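Local coordinates for p22 protein (Trypanosoma brucei, PDB 3JV1) that serves as an accessory factor in mitochondrial RNA editing that is specific for the cytochrome oxidase subunit II transcript, at residues L58-E63 and R72-L77; G81-V86 and F103-K108. All blocks are in the same frame, centred on the assembly; numbering follows the deposited sequence.

Interaction 1: residues L58-E63 and R72-L77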
ATOM      1  N   LEU A  58      -0.456  -6.831  20.617  1.00 33.91           N
ATOM      2  CA  LEU A  58      -0.607  -7.692  19.453  1.00 36.30           C
ATOM      3  C   LEU A  58      -1.615  -7.041  18.519  1.00 34.94           C
ATOM      4  O   LEU A  58      -2.770  -6.864  18.893  1.00 34.31           O
ATOM      5  CB  LEU A  58      -1.139  -9.064  19.871  1.00 38.74           C
ATOM      6  CG  LEU A  58      -0.208 -10.211  20.259  1.00 43.49           C
ATOM      7  CD1 LEU A  58       0.146 -11.014  19.020  1.00 45.14           C
ATOM      8  CD2 LEU A  58       1.031  -9.678  20.967  1.00 44.88           C
ATOM      9  N   GLN A  59      -1.183  -6.694  17.312  1.00 33.57           N
ATOM     10  CA  GLN A  59      -2.072  -6.062  16.335  1.00 33.56           C
ATOM     11  C   GLN A  59      -2.070  -6.869  15.044  1.00 32.25           C
ATOM     12  O   GLN A  59      -1.032  -6.958  14.385  1.00 30.62           O
ATOM     13  CB  GLN A  59      -1.597  -4.642  15.992  1.00 34.36           C
ATOM     14  CG  GLN A  59      -1.161  -3.793  17.162  1.00 39.82           C
ATOM     15  CD  GLN A  59      -0.606  -2.446  16.722  1.00 42.38           C
ATOM     16  OE1 GLN A  59       0.262  -2.375  15.851  1.00 44.87           O
ATOM     17  NE2 GLN A  59      -1.100  -1.372  17.331  1.00 43.81           N
ATOM     18  N   LEU A  60      -3.209  -7.456  14.682  1.00 32.92           N
ATOM     19  CA  LEU A  60      -3.293  -8.216  13.432  1.00 34.04           C
ATOM     20  C   LEU A  60      -3.123  -7.209  12.309  1.00 35.49           C
ATOM     21  O   LEU A  60      -3.686  -6.119  12.372  1.00 35.30           O
ATOM     22  CB  LEU A  60      -4.654  -8.896  13.289  1.00 35.86           C
ATOM     23  CG  LEU A  60      -4.902 -10.225  14.005  1.00 34.85           C
ATOM     24  CD1 LEU A  60      -4.170 -11.329  13.273  1.00 40.03           C
ATOM     25  CD2 LEU A  60      -4.460 -10.139  15.451  1.00 36.78           C
ATOM     26  N   THR A  61      -2.346  -7.562  11.291  1.00 35.88           N
ATOM     27  CA  THR A  61      -2.117  -6.647  10.185  1.00 38.59           C
ATOM     28  C   THR A  61      -2.611  -7.166   8.837  1.00 41.88           C
ATOM     29  O   THR A  61      -2.559  -6.448   7.838  1.00 40.68           O
ATOM     30  CB  THR A  61      -0.615  -6.278  10.060  1.00 37.25           C
ATOM     31  OG1 THR A  61       0.160  -7.468   9.907  1.00 36.94           O
ATOM     32  CG2 THR A  61      -0.141  -5.530  11.288  1.00 37.23           C
ATOM     33  N   GLY A  62      -3.087  -8.407   8.799  1.00 45.92           N
ATOM     34  CA  GLY A  62      -3.588  -8.939   7.548  1.00 50.87           C
ATOM     35  C   GLY A  62      -3.511 -10.440   7.373  1.00 55.56           C
ATOM     36  O   GLY A  62      -3.151 -11.176   8.293  1.00 54.91           O
ATOM     37  N   GLU A  63      -3.881 -10.878   6.173  1.00 60.07           N
ATOM     38  CA  GLU A  63      -3.873 -12.282   5.767  1.00 65.70           C
ATOM     39  C   GLU A  63      -3.171 -12.208   4.420  1.00 68.93           C
ATOM     40  O   GLU A  63      -3.426 -11.282   3.655  1.00 69.82           O
ATOM     41  CB  GLU A  63      -5.302 -12.793   5.584  1.00 66.33           C
ATOM     42  CG  GLU A  63      -6.223 -12.551   6.776  1.00 68.43           C
ATOM     43  CD  GLU A  63      -6.503 -11.073   7.020  1.00 69.69           C
ATOM     44  OE1 GLU A  63      -6.973 -10.391   6.085  1.00 70.78           O
ATOM     45  OE2 GLU A  63      -6.257 -10.593   8.148  1.00 69.92           O
ATOM     46  N   ARG A  72      -1.762 -15.650   8.775  1.00 52.15           N
ATOM     47  CA  ARG A  72      -2.060 -14.289   9.211  1.00 48.79           C
ATOM     48  C   ARG A  72      -0.805 -13.519   9.614  1.00 45.34           C
ATOM     49  O   ARG A  72       0.155 -14.094  10.122  1.00 44.40           O
ATOM     50  CB  ARG A  72      -3.027 -14.321  10.394  1.00 50.25           C
ATOM     51  CG  ARG A  72      -4.332 -15.048  10.113  1.00 52.87           C
ATOM     52  CD  ARG A  72      -5.190 -15.175  11.362  1.00 53.60           C
ATOM     53  NE  ARG A  72      -6.475 -15.817  11.083  1.00 57.34           N
ATOM     54  CZ  ARG A  72      -6.609 -17.035  10.565  1.00 58.25           C
ATOM     55  NH1 ARG A  72      -5.535 -17.752  10.263  1.00 59.52           N
ATOM     56  NH2 ARG A  72      -7.817 -17.542  10.356  1.00 57.74           N
ATOM     57  N   THR A  73      -0.811 -12.215   9.373  1.00 40.67           N
ATOM     58  CA  THR A  73       0.317 -11.384   9.747  1.00 38.54           C
ATOM     59  C   THR A  73      -0.100 -10.500  10.911  1.00 36.10           C
ATOM     60  O   THR A  73      -1.251 -10.081  11.012  1.00 35.01           O
ATOM     61  CB  THR A  73       0.789 -10.472   8.591  1.00 39.99           C
ATOM     62  OG1 THR A  73      -0.314  -9.701   8.109  1.00 39.41           O
ATOM     63  CG2 THR A  73       1.375 -11.296   7.452  1.00 41.22           C
ATOM     64  N   LEU A  74       0.841 -10.235  11.800  1.00 33.01           N
ATOM     65  CA  LEU A  74       0.571  -9.386  12.941  1.00 32.12           C
ATOM     66  C   LEU A  74       1.869  -8.801  13.450  1.00 30.40           C
ATOM     67  O   LEU A  74       2.945  -9.306  13.152  1.00 30.91           O
ATOM     68  CB  LEU A  74      -0.136 -10.179  14.048  1.00 30.47           C
ATOM     69  CG  LEU A  74       0.425 -11.533  14.487  1.00 34.55           C
ATOM     70  CD1 LEU A  74       1.592 -11.343  15.434  1.00 35.18           C
ATOM     71  CD2 LEU A  74      -0.677 -12.328  15.187  1.00 38.37           C
ATOM     72  N   ASP A  75       1.754  -7.709  14.193  1.00 29.86           N
ATOM     73  CA  ASP A  75       2.902  -7.053  14.787  1.00 29.33           C
ATOM     74  C   ASP A  75       2.807  -7.270  16.284  1.00 30.66           C
ATOM     75  O   ASP A  75       1.721  -7.218  16.863  1.00 31.60           O
ATOM     76  CB  ASP A  75       2.883  -5.544  14.541  1.00 29.28           C
ATOM     77  CG  ASP A  75       3.333  -5.164  13.150  1.00 33.30           C
ATOM     78  OD1 ASP A  75       3.910  -6.012  12.441  1.00 31.23           O
ATOM     79  OD2 ASP A  75       3.116  -3.996  12.776  1.00 35.90           O
ATOM     80  N   VAL A  76       3.948  -7.512  16.907  1.00 29.60           N
ATOM     81  CA  VAL A  76       3.999  -7.682  18.340  1.00 30.94           C
ATOM     82  C   VAL A  76       4.908  -6.574  18.845  1.00 30.79           C
ATOM     83  O   VAL A  76       6.084  -6.516  18.491  1.00 30.01           O
ATOM     84  CB  VAL A  76       4.568  -9.053  18.728  1.00 31.07           C
ATOM     85  CG1 VAL A  76       4.953  -9.067  20.206  1.00 32.84           C
ATOM     86  CG2 VAL A  76       3.522 -10.124  18.464  1.00 33.92           C
ATOM     87  N   LEU A  77       4.356  -5.672  19.644  1.00 30.06           N
ATOM     88  CA  LEU A  77       5.161  -4.585  20.186  1.00 30.93           C
ATOM     89  C   LEU A  77       5.416  -4.771  21.674  1.00 32.56           C
ATOM     90  O   LEU A  77       4.520  -5.158  22.428  1.00 32.45           O
ATOM     91  CB  LEU A  77       4.478  -3.233  19.965  1.00 31.08           C
ATOM     92  CG  LEU A  77       4.207  -2.763  18.531  1.00 32.67           C
ATOM     93  CD1 LEU A  77       2.935  -3.406  17.999  1.00 31.49           C
ATOM     94  CD2 LEU A  77       4.067  -1.248  18.524  1.00 36.71           C
TER
HETATM   95  O   HOH W   1       2.757  -7.151  10.419  1.00 40.54           O

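Interaction 2: residues G81-V86 and F103-K108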
ATOM      1  N   GLY A  81       9.637   2.368  28.689  1.00 37.18           N
ATOM      2  CA  GLY A  81      10.448   3.574  28.729  1.00 36.47           C
ATOM      3  C   GLY A  81      10.374   4.459  27.499  1.00 35.96           C
ATOM      4  O   GLY A  81      11.364   5.079  27.122  1.00 38.45           O
ATOM      5  N   GLY A  82       9.213   4.517  26.862  1.00 35.93           N
ATOM      6  CA  GLY A  82       9.068   5.353  25.684  1.00 35.66           C
ATOM      7  C   GLY A  82       9.650   4.787  24.401  1.00 35.16           C
ATOM      8  O   GLY A  82       9.710   5.482  23.386  1.00 33.24           O
ATOM      9  N   LYS A  83      10.074   3.528  24.435  1.00 34.94           N
ATOM     10  CA  LYS A  83      10.643   2.884  23.252  1.00 35.02           C
ATOM     11  C   LYS A  83       9.933   1.560  22.988  1.00 34.27           C
ATOM     12  O   LYS A  83       9.244   1.036  23.859  1.00 33.88           O
ATOM     13  CB  LYS A  83      12.137   2.629  23.453  1.00 33.88           C
ATOM     14  CG  LYS A  83      12.947   3.880  23.729  1.00 38.63           C
ATOM     15  CD  LYS A  83      14.425   3.545  23.939  1.00 41.24           C
ATOM     16  CE  LYS A  83      15.233   4.789  24.286  1.00 43.70           C
ATOM     17  NZ  LYS A  83      15.163   5.814  23.200  1.00 46.03           N
ATOM     18  N   ALA A  84      10.099   1.014  21.791  1.00 32.01           N
ATOM     19  CA  ALA A  84       9.460  -0.253  21.483  1.00 32.89           C
ATOM     20  C   ALA A  84      10.276  -1.181  20.597  1.00 31.47           C
ATOM     21  O   ALA A  84      10.985  -0.748  19.692  1.00 29.85           O
ATOM     22  CB  ALA A  84       8.103  -0.004  20.839  1.00 31.74           C
ATOM     23  N   LEU A  85      10.162  -2.471  20.889  1.00 31.49           N
ATOM     24  CA  LEU A  85      10.804  -3.519  20.115  1.00 30.85           C
ATOM     25  C   LEU A  85       9.590  -4.014  19.331  1.00 33.21           C
ATOM     26  O   LEU A  85       8.598  -4.433  19.932  1.00 32.32           O
ATOM     27  CB  LEU A  85      11.312  -4.635  21.029  1.00 33.37           C
ATOM     28  CG  LEU A  85      12.736  -5.164  20.841  1.00 35.19           C
ATOM     29  CD1 LEU A  85      12.953  -6.345  21.777  1.00 31.75           C
ATOM     30  CD2 LEU A  85      12.975  -5.565  19.402  1.00 33.36           C
ATOM     31  N   VAL A  86       9.658  -3.950  18.005  1.00 31.85           N
ATOM     32  CA  VAL A  86       8.542  -4.363  17.169  1.00 31.51           C
ATOM     33  C   VAL A  86       8.848  -5.582  16.305  1.00 31.76           C
ATOM     34  O   VAL A  86       9.704  -5.533  15.427  1.00 32.00           O
ATOM     35  CB  VAL A  86       8.092  -3.193  16.263  1.00 32.37           C
ATOM     36  CG1 VAL A  86       6.827  -3.571  15.504  1.00 32.53           C
ATOM     37  CG2 VAL A  86       7.843  -1.948  17.116  1.00 31.56           C
ATOM     38  N   PHE A 103      13.435  -1.809  15.844  1.00 32.83           N
ATOM     39  CA  PHE A 103      13.507  -1.106  17.106  1.00 33.22           C
ATOM     40  C   PHE A 103      13.042   0.319  16.851  1.00 31.53           C
ATOM     41  O   PHE A 103      13.476   0.959  15.899  1.00 32.90           O
ATOM     42  CB  PHE A 103      14.914  -1.069  17.681  1.00 30.56           C
ATOM     43  CG  PHE A 103      14.954  -0.505  19.072  1.00 33.84           C
ATOM     44  CD1 PHE A 103      14.514  -1.264  20.148  1.00 34.56           C
ATOM     45  CD2 PHE A 103      15.353   0.809  19.297  1.00 35.61           C
ATOM     46  CE1 PHE A 103      14.468  -0.723  21.432  1.00 35.83           C
ATOM     47  CE2 PHE A 103      15.307   1.357  20.579  1.00 36.38           C
ATOM     48  CZ  PHE A 103      14.863   0.585  21.646  1.00 36.14           C
ATOM     49  N   ARG A 104      12.146   0.806  17.699  1.00 30.99           N
ATOM     50  CA  ARG A 104      11.631   2.155  17.552  1.00 33.57           C
ATOM     51  C   ARG A 104      11.949   3.011  18.768  1.00 33.39           C
ATOM     52  O   ARG A 104      11.437   2.771  19.859  1.00 31.00           O
ATOM     53  CB  ARG A 104      10.118   2.107  17.329  1.00 33.32           C
ATOM     54  CG  ARG A 104       9.720   1.340  16.088  1.00 34.44           C
ATOM     55  CD  ARG A 104      10.281   1.991  14.836  1.00 35.28           C
ATOM     56  NE  ARG A 104       9.942   1.226  13.639  1.00 36.70           N
ATOM     57  CZ  ARG A 104      10.835   0.747  12.780  1.00 36.34           C
ATOM     58  NH1 ARG A 104      12.136   0.954  12.973  1.00 33.77           N
ATOM     59  NH2 ARG A 104      10.426   0.051  11.730  1.00 36.65           N
ATOM     60  N   HIS A 105      12.807   4.006  18.577  1.00 34.46           N
ATOM     61  CA  HIS A 105      13.172   4.902  19.664  1.00 37.66           C
ATOM     62  C   HIS A 105      11.956   5.733  20.063  1.00 38.68           C
ATOM     63  O   HIS A 105      11.749   6.035  21.240  1.00 37.31           O
ATOM     64  CB  HIS A 105      14.313   5.820  19.226  1.00 38.77           C
ATOM     65  CG  HIS A 105      15.652   5.155  19.229  1.00 41.44           C
ATOM     66  ND1 HIS A 105      16.322   4.840  20.391  1.00 39.72           N
ATOM     67  CD2 HIS A 105      16.437   4.723  18.213  1.00 41.22           C
ATOM     68  CE1 HIS A 105      17.462   4.244  20.092  1.00 39.95           C
ATOM     69  NE2 HIS A 105      17.556   4.161  18.777  1.00 41.95           N
ATOM     70  N   ASP A 106      11.153   6.098  19.072  1.00 37.51           N
ATOM     71  CA  ASP A 106       9.958   6.887  19.320  1.00 38.90           C
ATOM     72  C   ASP A 106       8.795   5.929  19.547  1.00 38.72           C
ATOM     73  O   ASP A 106       8.055   5.611  18.615  1.00 37.36           O
ATOM     74  CB  ASP A 106       9.666   7.788  18.122  1.00 39.00           C
ATOM     75  CG  ASP A 106       8.561   8.788  18.401  1.00 40.42           C
ATOM     76  OD1 ASP A 106       7.738   8.527  19.302  1.00 41.42           O
ATOM     77  OD2 ASP A 106       8.513   9.827  17.710  1.00 39.77           O
ATOM     78  N   GLY A 107       8.654   5.466  20.788  1.00 39.57           N
ATOM     79  CA  GLY A 107       7.590   4.541  21.138  1.00 37.29           C
ATOM     80  C   GLY A 107       6.207   5.073  20.815  1.00 38.29           C
ATOM     81  O   GLY A 107       5.318   4.321  20.426  1.00 37.13           O
ATOM     82  N   LYS A 108       6.022   6.376  20.979  1.00 39.28           N
ATOM     83  CA  LYS A 108       4.742   7.000  20.696  1.00 40.88           C
ATOM     84  C   LYS A 108       4.409   6.806  19.222  1.00 38.52           C
ATOM     85  O   LYS A 108       3.271   6.506  18.866  1.00 37.55           O
ATOM     86  CB  LYS A 108       4.804   8.489  21.044  1.00 44.20           C
ATOM     87  CG  LYS A 108       3.505   9.242  20.851  1.00 49.33           C
ATOM     88  CD  LYS A 108       3.661  10.687  21.311  1.00 53.84           C
ATOM     89  CE  LYS A 108       4.050  10.750  22.784  1.00 56.74           C
ATOM     90  NZ  LYS A 108       4.261  12.142  23.276  1.00 57.55           N
TER

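Interaction 1: residues L58-E63 and R72-L77
Leu58, Thr73 and Leu74 bury the most surface where strands 58-63 and 72-77 pair as an antiparallel beta hairpin broken by a classic beta bulge. The bulge shows in the register: Leu58, Gln59 and Leu60 face Val76, Asp75 and Leu74 in turn, but Thr61 and Gly62 both face Thr73. Thr73 O takes the straight bond from Thr61 N (2.8 Å, 171° at the hydrogen) and a weak, bent one from Gly62 N at 3.3 Å. In return, Thr73 N donates to Gly62 O at 2.8 Å, the donor standing above the carbonyl plane. Gly62 has a phi of 153°, a conformation that would drive a beta carbon into the preceding carbonyl oxygen and is therefore suited to glycine.

On the face carrying the leucines, Leu58 lies beside Val76, both pointing the same way, and its CD1 touches Val76 CG2 at 3.5 Å. The same methyl also reaches Leu74 CD1 (3.9 Å). The CG of Leu74 sits between the backbone N and the carbonyl carbon (chi1 49°), and from there its other branch, CD2, meets Leu60 CD1 at 4.1 Å. Helix 152-181 covers this face: Ile158 packs on both Leu58 and Leu74, while the guanidinium of Arg72 forms a salt bridge with Asp159.

The other face is polar. The side chains of Thr61 and Thr73 cross at about a right angle, and their OG1 atoms share a hydrogen bond of 2.9 Å whose donor is not determined. Thr61 OG1 is also hydrogen-bonded to a water molecule, which in turn donates a hydrogen bond to Asp75 OD1 at 2.6 Å.

Interaction 2: residues G81-V86 and F103-K108
Ala84 O accepts the hydrogen bond of Arg104 N at 2.8 Å, nearly straight at the hydrogen (171°), and the ring of Phe103 turns one face to the same oxygen. Ala84 N returns a bond to Arg104 O, making this an antiparallel hydrogen-bonded pair. Leu85 and Phe103 form the adjacent non-hydrogen-bonded pair.

The Lys83 side chain crosses Phe103 and His105 obliquely. Its CD meets the Phe103 ring at the edge, 3.8 Å from CZ, and a bend at chi4 (-60°) sets NZ in the plane of the His105 ring, where it donates to His105 ND1 at 3.2 Å. The imidazole presents one face to Phe103 CE2, which stands 3.6 Å above the His105 ring plane, offset toward the rim. His105 NE2 bonds to Glu172 of the second subunit, and Phe180 of that subunit meets the Phe103 ring edge-to-face, so this end of the hairpin is part of a subunit interface.

Beyond Arg104 the chain leaves the strand through an inverse gamma turn centred on Asp106. Gly107 N then donates to Gly82 O (2.8 Å) with a bent angle of 141°. A beta carbon on Gly107 would clash with that oxygen. Asp106, the N-cap of helix 107-111, accepts a hydrogen bond from Leu109 N through its OD1, and the whole is a beta hairpin whose second strand runs through a tight turn into a capped helix.

How the interactions relate
Interactions 1 and 2 follow in series along the chain, the first closing before the second opens, with centres about 17 Å apart. Both belong to one antiparallel sheet whose strands are ordered as in the sequence. Interaction 1 joins strands 54-63 and 72-80; interaction 2 joins strands 83-92 and 95-104, the latter outermost within the chain. Strands 72-80 and 83-92 are neighbours, and there the contacts meet, Leu77 CG lying 4.0 Å from Val86 CG2. Interaction 1 sits near the centre of the chain under helix 152-181, untouched by other subunits, whereas interaction 2 reaches the second subunit, consistent with the trimeric assembly of the MAM33 family.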